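Local coordinates for protein DTDP-4-dehydrorhamnose reductase, rfbD ortholog (Clostridium acetobutylicum, PDB 1VL0) that probably catalyses the NADPH- or NADH-dependent reduction of dTDP-6-deoxy-L-lyxo-4-hexulose to dTDP-L-rhamnose, the last step of dTDP-L-rhamnose biosynthesis, at residues 29-34 / 199-204; 208-213 / 270-275. All coordinates share one frame; numbering follows the deposited sequence.

Contact 1 (29-34 / 199-204); sequences QKQLKG and DLARVV
In the Rossmann-type nucleotide-binding fold of this extended short-chain dehydrogenase/reductase, Gln31 on helix 23-32, the helix that follows the first strand, reaches across to Ala201 and Arg202 on helix 197-210. Because CG stands anti to the carbonyl carbon (chi1 -70°) and the chain runs on extended, the amide is carried straight out to the neighbouring helix; the closest pair of CA atoms, those of Gln31 and Ala201, is 7.5 Å apart. The amide lies against the methyl of Ala201, with Gln31 NE2 3.6 Å from Ala201 CB. NE2 is gripped by two acceptors beyond the two segments, Val198 O and the carboxylate oxygen Glu27 OE2, which together should hold the amide in its rotation. Ala201 also packs on Leu24, which binds NADH, and on Glu27 and Ile28, so its methyl lies along one side of helix 23-32. Arg202 crosses the Gln31 side chain at about a right angle, its guanidinium plane turned 44° from the amide, and the meeting is made by the aliphatic root of the arginine. Gln31 OE1 lies 3.3 Å from Arg202 N, at an angle too poor for a hydrogen bond, and 3.5 Å from Arg202 CG.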
ATOM      1  N   GLN A  29      -1.764  -1.916  30.883  1.00 37.42           N
ATOM      2  CA  GLN A  29      -2.736  -1.606  31.944  1.00 37.88           C
ATOM      3  C   GLN A  29      -2.010  -1.015  33.157  1.00 38.91           C
ATOM      4  O   GLN A  29      -2.435  -0.016  33.704  1.00 39.66           O
ATOM      5  CB  GLN A  29      -3.498  -2.858  32.350  1.00 36.47           C
ATOM      6  CG  GLN A  29      -4.458  -3.279  31.319  1.00 35.50           C
ATOM      7  CD  GLN A  29      -5.289  -4.454  31.726  1.00 39.55           C
ATOM      8  OE1 GLN A  29      -5.022  -5.599  31.317  1.00 39.84           O
ATOM      9  NE2 GLN A  29      -6.295  -4.192  32.521  1.00 37.90           N
ATOM     10  N   LYS A  30      -0.875  -1.624  33.518  1.00 39.99           N
ATOM     11  CA  LYS A  30      -0.102  -1.204  34.670  1.00 42.01           C
ATOM     12  C   LYS A  30       0.483   0.203  34.494  1.00 42.45           C
ATOM     13  O   LYS A  30       0.380   1.030  35.404  1.00 43.97           O
ATOM     14  CB  LYS A  30       0.990  -2.219  34.936  1.00 41.27           C
ATOM     15  CG  LYS A  30       1.910  -1.912  36.086  1.00 44.73           C
ATOM     16  CD  LYS A  30       2.697  -3.175  36.421  1.00 48.78           C
ATOM     17  CE  LYS A  30       3.973  -2.887  37.185  1.00 56.42           C
ATOM     18  NZ  LYS A  30       4.694  -4.179  37.439  1.00 56.65           N
ATOM     19  N   GLN A  31       1.020   0.506  33.319  1.00 41.04           N
ATOM     20  CA  GLN A  31       1.559   1.839  33.056  1.00 38.80           C
ATOM     21  C   GLN A  31       0.477   2.912  32.898  1.00 41.09           C
ATOM     22  O   GLN A  31       0.762   4.104  33.021  1.00 43.24           O
ATOM     23  CB  GLN A  31       2.480   1.812  31.839  1.00 37.22           C
ATOM     24  CG  GLN A  31       3.815   1.054  32.083  1.00 39.23           C
ATOM     25  CD  GLN A  31       4.796   1.176  30.951  1.00 33.78           C
ATOM     26  OE1 GLN A  31       4.652   2.063  30.116  1.00 38.97           O
ATOM     27  NE2 GLN A  31       5.802   0.289  30.895  1.00 38.46           N
ATOM     28  N   LEU A  32      -0.762   2.510  32.636  1.00 42.90           N
ATOM     29  CA  LEU A  32      -1.859   3.455  32.519  1.00 43.82           C
ATOM     30  C   LEU A  32      -2.623   3.680  33.830  1.00 46.30           C
ATOM     31  O   LEU A  32      -3.450   4.559  33.910  1.00 46.51           O
ATOM     32  CB  LEU A  32      -2.839   2.994  31.426  1.00 43.69           C
ATOM     33  CG  LEU A  32      -2.396   3.161  29.977  1.00 42.81           C
ATOM     34  CD1 LEU A  32      -3.394   2.528  29.047  1.00 42.65           C
ATOM     35  CD2 LEU A  32      -2.144   4.608  29.592  1.00 45.41           C
ATOM     36  N   LYS A  33      -2.374   2.866  34.846  1.00 50.56           N
ATOM     37  CA  LYS A  33      -3.011   3.068  36.136  1.00 54.63           C
ATOM     38  C   LYS A  33      -2.721   4.481  36.685  1.00 56.60           C
ATOM     39  O   LYS A  33      -1.595   4.957  36.703  1.00 56.36           O
ATOM     40  CB  LYS A  33      -2.586   1.997  37.150  1.00 54.88           C
ATOM     41  CG  LYS A  33      -3.628   0.913  37.395  1.00 60.11           C
ATOM     42  N   GLY A  34      -3.770   5.162  37.107  1.00 58.92           N
ATOM     43  CA  GLY A  34      -3.627   6.502  37.648  1.00 60.75           C
ATOM     44  C   GLY A  34      -3.487   7.621  36.629  1.00 61.05           C
ATOM     45  O   GLY A  34      -3.547   8.796  36.993  1.00 61.91           O
ATOM     46  N   ASP A 199       9.621  -1.700  28.448  1.00 32.74           N
ATOM     47  CA  ASP A 199      10.144  -0.786  27.416  1.00 33.44           C
ATOM     48  C   ASP A 199       9.201  -0.677  26.204  1.00 33.31           C
ATOM     49  O   ASP A 199       9.085   0.382  25.618  1.00 34.63           O
ATOM     50  CB  ASP A 199      11.503  -1.301  26.929  1.00 35.83           C
ATOM     51  CG  ASP A 199      12.533  -1.259  28.021  1.00 43.50           C
ATOM     52  OD1 ASP A 199      12.533  -2.231  28.813  1.00 40.38           O
ATOM     53  OD2 ASP A 199      13.307  -0.261  28.188  1.00 38.98           O
ATOM     54  N   LEU A 200       8.595  -1.808  25.814  1.00 32.01           N
ATOM     55  CA  LEU A 200       7.683  -1.848  24.702  1.00 31.60           C
ATOM     56  C   LEU A 200       6.465  -0.996  25.004  1.00 33.38           C
ATOM     57  O   LEU A 200       6.037  -0.203  24.190  1.00 34.18           O
ATOM     58  CB  LEU A 200       7.275  -3.297  24.376  1.00 31.21           C
ATOM     59  CG  LEU A 200       6.244  -3.445  23.219  1.00 32.43           C
ATOM     60  CD1 LEU A 200       6.678  -2.777  21.903  1.00 37.05           C
ATOM     61  CD2 LEU A 200       5.978  -4.939  23.046  1.00 33.55           C
ATOM     62  N   ALA A 201       5.938  -1.145  26.201  1.00 33.63           N
ATOM     63  CA  ALA A 201       4.752  -0.395  26.602  1.00 34.54           C
ATOM     64  C   ALA A 201       4.977   1.117  26.695  1.00 33.84           C
ATOM     65  O   ALA A 201       4.107   1.903  26.371  1.00 36.97           O
ATOM     66  CB  ALA A 201       4.263  -0.934  27.924  1.00 36.35           C
ATOM     67  N   ARG A 202       6.144   1.520  27.173  1.00 35.23           N
ATOM     68  CA  ARG A 202       6.523   2.911  27.206  1.00 36.18           C
ATOM     69  C   ARG A 202       6.554   3.468  25.808  1.00 33.38           C
ATOM     70  O   ARG A 202       6.146   4.587  25.560  1.00 32.09           O
ATOM     71  CB  ARG A 202       7.909   3.094  27.851  1.00 37.79           C
ATOM     72  CG  ARG A 202       7.933   3.024  29.342  1.00 41.31           C
ATOM     73  CD  ARG A 202       9.333   3.069  29.903  1.00 45.94           C
ATOM     74  NE  ARG A 202       9.409   2.831  31.362  1.00 50.94           N
ATOM     75  CZ  ARG A 202      10.566   2.648  32.032  1.00 55.50           C
ATOM     76  NH1 ARG A 202      11.749   2.672  31.398  1.00 46.17           N
ATOM     77  NH2 ARG A 202      10.546   2.445  33.331  1.00 56.48           N
ATOM     78  N   VAL A 203       7.115   2.714  24.868  1.00 33.33           N
ATOM     79  CA  VAL A 203       7.176   3.185  23.498  1.00 31.96           C
ATOM     80  C   VAL A 203       5.768   3.309  22.878  1.00 33.50           C
ATOM     81  O   VAL A 203       5.426   4.340  22.282  1.00 32.54           O
ATOM     82  CB  VAL A 203       8.064   2.270  22.646  1.00 35.41           C
ATOM     83  CG1 VAL A 203       7.799   2.498  21.163  1.00 35.91           C
ATOM     84  CG2 VAL A 203       9.547   2.574  22.989  1.00 33.28           C
ATOM     85  N   VAL A 204       4.957   2.273  23.060  1.00 35.56           N
ATOM     86  CA  VAL A 204       3.594   2.272  22.567  1.00 34.42           C
ATOM     87  C   VAL A 204       2.896   3.499  23.055  1.00 34.51           C
ATOM     88  O   VAL A 204       2.254   4.186  22.252  1.00 36.73           O
ATOM     89  CB  VAL A 204       2.823   1.038  22.961  1.00 33.27           C
ATOM     90  CG1 VAL A 204       1.302   1.223  22.756  1.00 33.49           C
ATOM     91  CG2 VAL A 204       3.293  -0.115  22.130  1.00 35.40           C
TER

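Contact 2 (208-213 / 270-275); sequences IDEKNY and LTTGDI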
ATOM      1  N   ILE A 208       1.655   7.136  20.746  1.00 33.40           N
ATOM      2  CA  ILE A 208       0.246   7.595  20.821  1.00 34.36           C
ATOM      3  C   ILE A 208       0.152   9.029  21.304  1.00 36.87           C
ATOM      4  O   ILE A 208      -0.585   9.861  20.786  1.00 38.62           O
ATOM      5  CB  ILE A 208      -0.588   6.689  21.765  1.00 35.23           C
ATOM      6  CG1 ILE A 208      -0.741   5.283  21.174  1.00 36.79           C
ATOM      7  CG2 ILE A 208      -1.960   7.244  22.053  1.00 38.32           C
ATOM      8  CD1 ILE A 208      -1.352   4.312  22.245  1.00 38.44           C
ATOM      9  N   ASP A 209       0.871   9.300  22.357  1.00 37.57           N
ATOM     10  CA  ASP A 209       0.885  10.610  22.950  1.00 38.52           C
ATOM     11  C   ASP A 209       1.322  11.689  21.959  1.00 38.18           C
ATOM     12  O   ASP A 209       0.810  12.782  21.977  1.00 34.92           O
ATOM     13  CB  ASP A 209       1.881  10.578  24.095  1.00 43.04           C
ATOM     14  CG  ASP A 209       1.463  11.409  25.229  1.00 56.71           C
ATOM     15  OD1 ASP A 209       1.563  12.660  25.127  1.00 59.03           O
ATOM     16  OD2 ASP A 209       1.047  10.869  26.282  1.00 80.97           O
ATOM     17  N   GLU A 210       2.326  11.371  21.129  1.00 35.28           N
ATOM     18  CA  GLU A 210       2.890  12.289  20.134  1.00 36.52           C
ATOM     19  C   GLU A 210       2.099  12.381  18.830  1.00 35.31           C
ATOM     20  O   GLU A 210       2.373  13.255  18.003  1.00 37.39           O
ATOM     21  CB  GLU A 210       4.329  11.830  19.779  1.00 35.10           C
ATOM     22  CG  GLU A 210       5.262  11.870  20.984  1.00 38.19           C
ATOM     23  CD  GLU A 210       6.580  11.180  20.779  1.00 42.35           C
ATOM     24  OE1 GLU A 210       6.752  10.403  19.802  1.00 44.93           O
ATOM     25  OE2 GLU A 210       7.449  11.405  21.647  1.00 45.63           O
ATOM     26  N   LYS A 211       1.176  11.448  18.632  1.00 35.36           N
ATOM     27  CA  LYS A 211       0.577  11.153  17.307  1.00 34.79           C
ATOM     28  C   LYS A 211       1.626  10.929  16.210  1.00 35.27           C
ATOM     29  O   LYS A 211       1.537  11.461  15.108  1.00 36.76           O
ATOM     30  CB  LYS A 211      -0.438  12.220  16.962  1.00 36.16           C
ATOM     31  CG  LYS A 211      -1.642  12.129  17.902  1.00 36.33           C
ATOM     32  CD  LYS A 211      -2.836  12.846  17.342  1.00 42.66           C
ATOM     33  CE  LYS A 211      -3.923  13.076  18.388  1.00 51.97           C
ATOM     34  NZ  LYS A 211      -4.476  11.832  18.949  1.00 49.74           N
ATOM     35  N   ASN A 212       2.624  10.113  16.571  1.00 34.34           N
ATOM     36  CA  ASN A 212       3.797   9.809  15.744  1.00 30.54           C
ATOM     37  C   ASN A 212       3.450   8.519  15.011  1.00 32.40           C
ATOM     38  O   ASN A 212       3.826   7.450  15.392  1.00 33.21           O
ATOM     39  CB  ASN A 212       5.002   9.662  16.647  1.00 28.93           C
ATOM     40  CG  ASN A 212       6.339   9.654  15.883  1.00 35.52           C
ATOM     41  OD1 ASN A 212       6.408   9.848  14.643  1.00 35.92           O
ATOM     42  ND2 ASN A 212       7.409   9.410  16.636  1.00 31.68           N
ATOM     43  N   TYR A 213       2.643   8.657  13.960  1.00 32.00           N
ATOM     44  CA  TYR A 213       2.062   7.512  13.257  1.00 30.85           C
ATOM     45  C   TYR A 213       3.104   6.849  12.394  1.00 32.02           C
ATOM     46  O   TYR A 213       4.098   7.478  11.993  1.00 31.23           O
ATOM     47  CB  TYR A 213       0.913   7.963  12.369  1.00 31.88           C
ATOM     48  CG  TYR A 213      -0.254   8.528  13.115  1.00 30.13           C
ATOM     49  CD1 TYR A 213      -1.076   7.723  13.839  1.00 31.52           C
ATOM     50  CD2 TYR A 213      -0.560   9.862  13.051  1.00 30.41           C
ATOM     51  CE1 TYR A 213      -2.187   8.270  14.533  1.00 29.67           C
ATOM     52  CE2 TYR A 213      -1.697  10.410  13.750  1.00 33.32           C
ATOM     53  CZ  TYR A 213      -2.476   9.592  14.482  1.00 31.13           C
ATOM     54  OH  TYR A 213      -3.602  10.070  15.183  1.00 32.01           O
ATOM     55  N   LEU A 270      15.184   8.458  14.493  1.00 38.07           N
ATOM     56  CA  LEU A 270      14.989   9.529  13.531  1.00 37.83           C
ATOM     57  C   LEU A 270      13.892  10.519  13.939  1.00 38.18           C
ATOM     58  O   LEU A 270      13.751  11.544  13.282  1.00 38.79           O
ATOM     59  CB  LEU A 270      14.601   8.944  12.169  1.00 36.37           C
ATOM     60  CG  LEU A 270      15.569   8.073  11.365  1.00 41.36           C
ATOM     61  CD1 LEU A 270      14.823   7.529  10.161  1.00 40.38           C
ATOM     62  CD2 LEU A 270      16.773   8.860  10.956  1.00 42.89           C
ATOM     63  N   THR A 271      13.081  10.183  14.942  1.00 37.34           N
ATOM     64  CA  THR A 271      11.960  11.025  15.339  1.00 37.60           C
ATOM     65  C   THR A 271      12.111  11.519  16.769  1.00 40.50           C
ATOM     66  O   THR A 271      12.919  12.413  16.999  1.00 40.09           O
ATOM     67  CB  THR A 271      10.601  10.364  15.072  1.00 39.11           C
ATOM     68  OG1 THR A 271      10.492   9.129  15.753  1.00 37.67           O
ATOM     69  CG2 THR A 271      10.434   9.954  13.569  1.00 42.58           C
ATOM     70  N   THR A 272      11.411  10.931  17.744  1.00 39.94           N
ATOM     71  CA  THR A 272      11.381  11.485  19.087  1.00 39.61           C
ATOM     72  C   THR A 272      12.217  10.726  20.096  1.00 40.75           C
ATOM     73  O   THR A 272      12.088  10.968  21.281  1.00 38.89           O
ATOM     74  CB  THR A 272       9.930  11.556  19.589  1.00 40.83           C
ATOM     75  OG1 THR A 272       9.296  10.293  19.363  1.00 35.92           O
ATOM     76  CG2 THR A 272       9.105  12.559  18.759  1.00 39.66           C
ATOM     77  N   GLY A 273      13.041   9.790  19.641  1.00 35.66           N
ATOM     78  CA  GLY A 273      14.047   9.190  20.487  1.00 37.46           C
ATOM     79  C   GLY A 273      13.839   7.738  20.898  1.00 36.36           C
ATOM     80  O   GLY A 273      12.754   7.338  21.305  1.00 36.67           O
ATOM     81  N   ASP A 274      14.898   6.946  20.769  1.00 36.86           N
ATOM     82  CA  ASP A 274      14.894   5.554  21.202  1.00 37.13           C
ATOM     83  C   ASP A 274      15.036   5.450  22.728  1.00 39.41           C
ATOM     84  O   ASP A 274      16.134   5.353  23.270  1.00 39.69           O
ATOM     85  CB  ASP A 274      15.990   4.747  20.526  1.00 38.46           C
ATOM     86  CG  ASP A 274      15.922   3.255  20.907  1.00 38.92           C
ATOM     87  OD1 ASP A 274      14.900   2.870  21.560  1.00 38.66           O
ATOM     88  OD2 ASP A 274      16.784   2.401  20.578  1.00 40.87           O
ATOM     89  N   ILE A 275      13.906   5.460  23.414  1.00 38.12           N
ATOM     90  CA  ILE A 275      13.882   5.389  24.859  1.00 37.94           C
ATOM     91  C   ILE A 275      14.047   4.011  25.448  1.00 38.61           C
ATOM     92  O   ILE A 275      13.985   3.874  26.640  1.00 39.83           O
ATOM     93  CB  ILE A 275      12.587   6.031  25.385  1.00 40.48           C
ATOM     94  CG1 ILE A 275      11.329   5.306  24.868  1.00 40.61           C
ATOM     95  CG2 ILE A 275      12.552   7.512  24.997  1.00 40.63           C
ATOM     96  CD1 ILE A 275      10.122   5.543  25.726  1.00 42.21           C
TER
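Thr272 OG1 donates a short hydrogen bond of 2.6 Å to Glu210 OE1, arriving on the syn side of the carboxylate and 24° out of its plane. The two side chains approach from opposite directions, and the threonine methyl rests against the same carboxylate, with Thr272 CG2 3.5 Å from Glu210 CD. Beside this pair, Asn212 ND2 donates to Thr271 OG1 over 3.2 Å; the bond is nearly straight, at 167°, and the hydroxyl lies in the plane of the amide. A weak bond of 3.4 Å from Asn212 ND2 to Glu210 OE1 ties the two donor-acceptor pairs together. These groups sit where helix 197-210 ends in a Schellman motif: Lys211 takes positive phi, and the chain turns through Asn212 toward strand 214-217. With CG anti to the backbone N (chi1 -167°), Asn212 extends its amide to the loop that joins helices 266-270 and 279-290. Further out, Lys206 NZ forms a salt bridge with Glu210 OE2 and a hydrogen bond with Thr272 O, so one ammonium group joins helix and loop. Thr271 OG1 also bonds to Met267 O in the preceding helix. On the subunit interface, Lys95 of the second subunit donates to Asn212 OD1 and Tyr213 O, while Thr272 packs on Val52 of that subunit.

How the contacts relate
Helix 197-210 serves both contacts, whose centres lie 15 Å apart: contact 1 uses its first turns and contact 2 its C-terminal end. Each is partly buried, but contact 1 lies nearer the centre of the chain, close to the NADH site, whereas contact 2 is away from the annotated sites and borders the second subunit. Their chemistry differs accordingly. Between the segments of contact 1 there is van der Waals packing without hydrogen bonds, while contact 2 is held by hydroxyl, amide and carboxylate groups. The two meet through Ile275, whose CG1 lies 3.8 Å from Val203 CG2 and whose CD1 packs on Arg202 CB.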